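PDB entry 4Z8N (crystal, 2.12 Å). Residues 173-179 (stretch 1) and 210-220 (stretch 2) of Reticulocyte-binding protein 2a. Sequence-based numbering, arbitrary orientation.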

# COMPACT_ATOMS: atom_id res chain seq x y z
N TYR A 173 -0.16 -15.33 7.99
CA TYR A 173 -1.60 -15.30 7.72
C TYR A 173 -1.87 -15.25 6.22
O TYR A 173 -2.63 -16.06 5.70
N LEU A 174 -1.23 -14.31 5.52
CA LEU A 174 -1.40 -14.17 4.08
C LEU A 174 -1.07 -15.46 3.34
O LEU A 174 -1.82 -15.90 2.47
N SER A 175 0.07 -16.05 3.70
CA SER A 175 0.54 -17.28 3.07
C SER A 175 -0.40 -18.46 3.31
O SER A 175 -0.67 -19.25 2.41
N THR A 176 -0.90 -18.56 4.54
CA THR A 176 -1.77 -19.67 4.91
C THR A 176 -3.16 -19.52 4.29
O THR A 176 -3.76 -20.49 3.82
N LEU A 177 -3.67 -18.29 4.28
CA LEU A 177 -4.96 -18.02 3.67
C LEU A 177 -4.89 -18.20 2.16
O LEU A 177 -5.82 -18.74 1.55
N LYS A 178 -3.79 -17.76 1.56
CA LYS A 178 -3.59 -17.94 0.12
C LYS A 178 -3.68 -19.40 -0.27
O LYS A 178 -4.33 -19.75 -1.26
N ALA A 179 -3.04 -20.27 0.51
CA ALA A 179 -3.04 -21.70 0.24
C ALA A 179 -4.46 -22.27 0.28
O ALA A 179 -4.83 -23.06 -0.59
N GLU A 210 -10.71 -12.07 -6.01
CA GLU A 210 -10.39 -10.77 -5.43
C GLU A 210 -9.70 -10.94 -4.08
O GLU A 210 -8.93 -10.08 -3.66
N MET A 211 -9.95 -12.06 -3.40
CA MET A 211 -9.22 -12.33 -2.16
C MET A 211 -7.76 -12.64 -2.46
O MET A 211 -6.87 -12.23 -1.72
N LEU A 212 -7.51 -13.36 -3.56
CA LEU A 212 -6.15 -13.62 -4.01
C LEU A 212 -5.47 -12.33 -4.45
O LEU A 212 -4.28 -12.13 -4.22
N ASP A 213 -6.24 -11.44 -5.09
CA ASP A 213 -5.72 -10.14 -5.52
C ASP A 213 -5.32 -9.26 -4.34
O ASP A 213 -4.30 -8.57 -4.38
N ILE A 214 -6.15 -9.28 -3.31
CA ILE A 214 -5.86 -8.56 -2.07
C ILE A 214 -4.58 -9.09 -1.44
O ILE A 214 -3.74 -8.32 -0.96
N ILE A 215 -4.42 -10.41 -1.45
CA ILE A 215 -3.21 -11.04 -0.90
C ILE A 215 -1.97 -10.62 -1.70
O ILE A 215 -0.92 -10.33 -1.11
N THR A 216 -2.11 -10.56 -3.02
CA THR A 216 -1.02 -10.10 -3.88
C THR A 216 -0.57 -8.68 -3.50
O THR A 216 0.63 -8.42 -3.38
N ILE A 217 -1.53 -7.78 -3.31
CA ILE A 217 -1.23 -6.43 -2.84
C ILE A 217 -0.60 -6.46 -1.45
O ILE A 217 0.37 -5.76 -1.17
N GLY A 218 -1.16 -7.29 -0.57
CA GLY A 218 -0.65 -7.44 0.78
C GLY A 218 0.77 -7.96 0.82
O GLY A 218 1.56 -7.55 1.67
N GLU A 219 1.10 -8.86 -0.10
CA GLU A 219 2.45 -9.39 -0.20
C GLU A 219 3.43 -8.32 -0.69
O GLU A 219 4.59 -8.29 -0.28
N ALA A 220 2.94 -7.44 -1.56
CA ALA A 220 3.75 -6.33 -2.05
C ALA A 220 4.11 -5.37 -0.92
O ALA A 220 5.26 -4.94 -0.79

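Two helical segments of one chain run nearly antiparallel, their N-to-C directions 155° apart and their axes 10.2 Å apart at closest approach. The backbone hydrogen-bonding groups are largely spent inside each helix: Lys 178 N, for example, donates to Leu 174 O at 2.9 Å. What is left for the contact is an apolar seam with a polar pair along its border.

Ile 215 is the centre of the seam. Its CB points toward the first helix, and its m, t rotamer extends CD1 onto the backbone opposite, 3.6 Å from Lys 178 CA and 3.7 Å from Leu 174 O. That carbonyl oxygen receives no hydrogen bond from the methyl; its partner is the amide of Lys 178. The same CD1 lies 4.4 Å from Leu 177 CB and 3.7 Å from Lys 178 CB, so one methyl touches three residues spaced i, i+3, i+4.

Leu 174, also m, t and pointing toward its partner helix, answers in the other direction. Its CD1 reaches Gly 218 C at 3.7 Å, while its CD2 sits 4.4 Å from Ile 215 CG1. Glycine matters here: an ideal CB on Gly 218 would point toward the first helix and fall only 3.2 Å from Leu 174 CD1, a tight fit. Leu 177, in the t, p rotamer, places CD2 4.1 Å from Met 211 CE, whose m, t, p side chain curls its terminal methyl into the contact.

The CB of Lys 178 leaves sideways and all four chi angles are t, so the extended aliphatic stem passes Leu 212, with Lys 178 CG 4.1 Å from CD2 of that m, t leucine, before the amine emerges among polar groups. There NZ forms a salt bridge with Glu 219 OE2 at 3.4 Å, and the accompanying hydrogen bond is weak. Glu 219 also starts sideways, but its m, t side chain brings the carboxylate nearer to the first helix.

Water 1 bridges the same two side chains. Its oxygen accepts from Lys 178 NZ at 2.8 Å and donates to Glu 219 OE1 at 2.5 Å, so the carboxylate engages the amine directly through one oxygen and through the water by the other. Thr 216 OG1, 3.2 Å from the water oxygen, is the third hydrogen-bonding partner of the water, although the CB of this m threonine points away from the first helix. The rule to read is economical: close apolar packing over satisfied backbone, with charge paired at the border and a water giving the amine and the carboxylate a further partner each.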

# COMPACT_ATOMS: atom_id res chain seq x y z
CB TYR A 173 -2.26 -14.10 8.41
CG TYR A 173 -3.75 -14.01 8.14
CD1 TYR A 173 -4.59 -15.08 8.45
CD2 TYR A 173 -4.31 -12.88 7.57
CE1 TYR A 173 -5.95 -15.00 8.20
CE2 TYR A 173 -5.66 -12.79 7.32
CZ TYR A 173 -6.48 -13.86 7.64
OH TYR A 173 -7.83 -13.78 7.39
CB LEU A 174 -0.54 -13.03 3.54
CG LEU A 174 -0.91 -11.61 3.99
CD1 LEU A 174 0.00 -10.58 3.33
CD2 LEU A 174 -2.37 -11.32 3.68
CB SER A 175 1.94 -17.62 3.57
OG SER A 175 2.37 -18.88 3.11
CB THR A 176 -1.88 -19.80 6.44
OG1 THR A 176 -0.57 -20.02 6.99
CG2 THR A 176 -2.76 -20.96 6.82
CB LEU A 177 -5.44 -16.61 4.02
CG LEU A 177 -6.87 -16.28 3.59
CD1 LEU A 177 -7.85 -17.25 4.24
CD2 LEU A 177 -7.22 -14.84 3.94
CB LYS A 178 -2.23 -17.37 -0.30
CG LYS A 178 -1.93 -17.47 -1.78
CD LYS A 178 -0.56 -16.88 -2.08
CE LYS A 178 -0.28 -16.85 -3.57
NZ LYS A 178 1.06 -16.25 -3.84
CB ALA A 179 -2.15 -22.43 1.23
CB GLU A 210 -11.64 -9.88 -5.33
CG GLU A 210 -12.73 -10.34 -4.37
CD GLU A 210 -13.89 -9.36 -4.30
OE1 GLU A 210 -13.68 -8.15 -4.58
OE2 GLU A 210 -15.02 -9.78 -3.98
CB MET A 211 -9.87 -13.48 -1.39
CG MET A 211 -11.10 -13.05 -0.62
SD MET A 211 -11.81 -14.35 0.41
CE MET A 211 -10.60 -14.43 1.73
CB LEU A 212 -6.14 -14.66 -5.14
CG LEU A 212 -6.44 -16.11 -4.73
CD1 LEU A 212 -6.59 -17.00 -5.95
CD2 LEU A 212 -5.37 -16.66 -3.80
CB ASP A 213 -6.75 -9.41 -6.38
CG ASP A 213 -6.90 -10.01 -7.76
OD1 ASP A 213 -5.93 -10.62 -8.25
OD2 ASP A 213 -7.99 -9.88 -8.34
CB ILE A 214 -7.03 -8.67 -1.07
CG1 ILE A 214 -8.25 -7.90 -1.58
CG2 ILE A 214 -6.62 -8.14 0.29
CD1 ILE A 214 -9.47 -8.05 -0.70
CB ILE A 215 -3.34 -12.58 -0.88
CG1 ILE A 215 -4.36 -12.99 0.18
CG2 ILE A 215 -1.99 -13.24 -0.59
CD1 ILE A 215 -4.53 -14.48 0.31
CB THR A 216 -1.42 -10.13 -5.36
OG1 THR A 216 -1.67 -11.49 -5.76
CG2 THR A 216 -0.32 -9.56 -6.24
CB ILE A 217 -2.50 -5.56 -2.80
CG1 ILE A 217 -3.10 -5.41 -4.20
CG2 ILE A 217 -2.19 -4.19 -2.22
CD1 ILE A 217 -4.44 -4.70 -4.22
CB GLU A 219 2.49 -10.59 -1.14
CG GLU A 219 1.83 -11.85 -0.60
CD GLU A 219 1.74 -12.94 -1.65
OE1 GLU A 219 1.87 -12.63 -2.85
OE2 GLU A 219 1.53 -14.11 -1.27
CB ALA A 220 3.02 -5.59 -3.17
O HOH W 1 0.50 -13.61 -4.71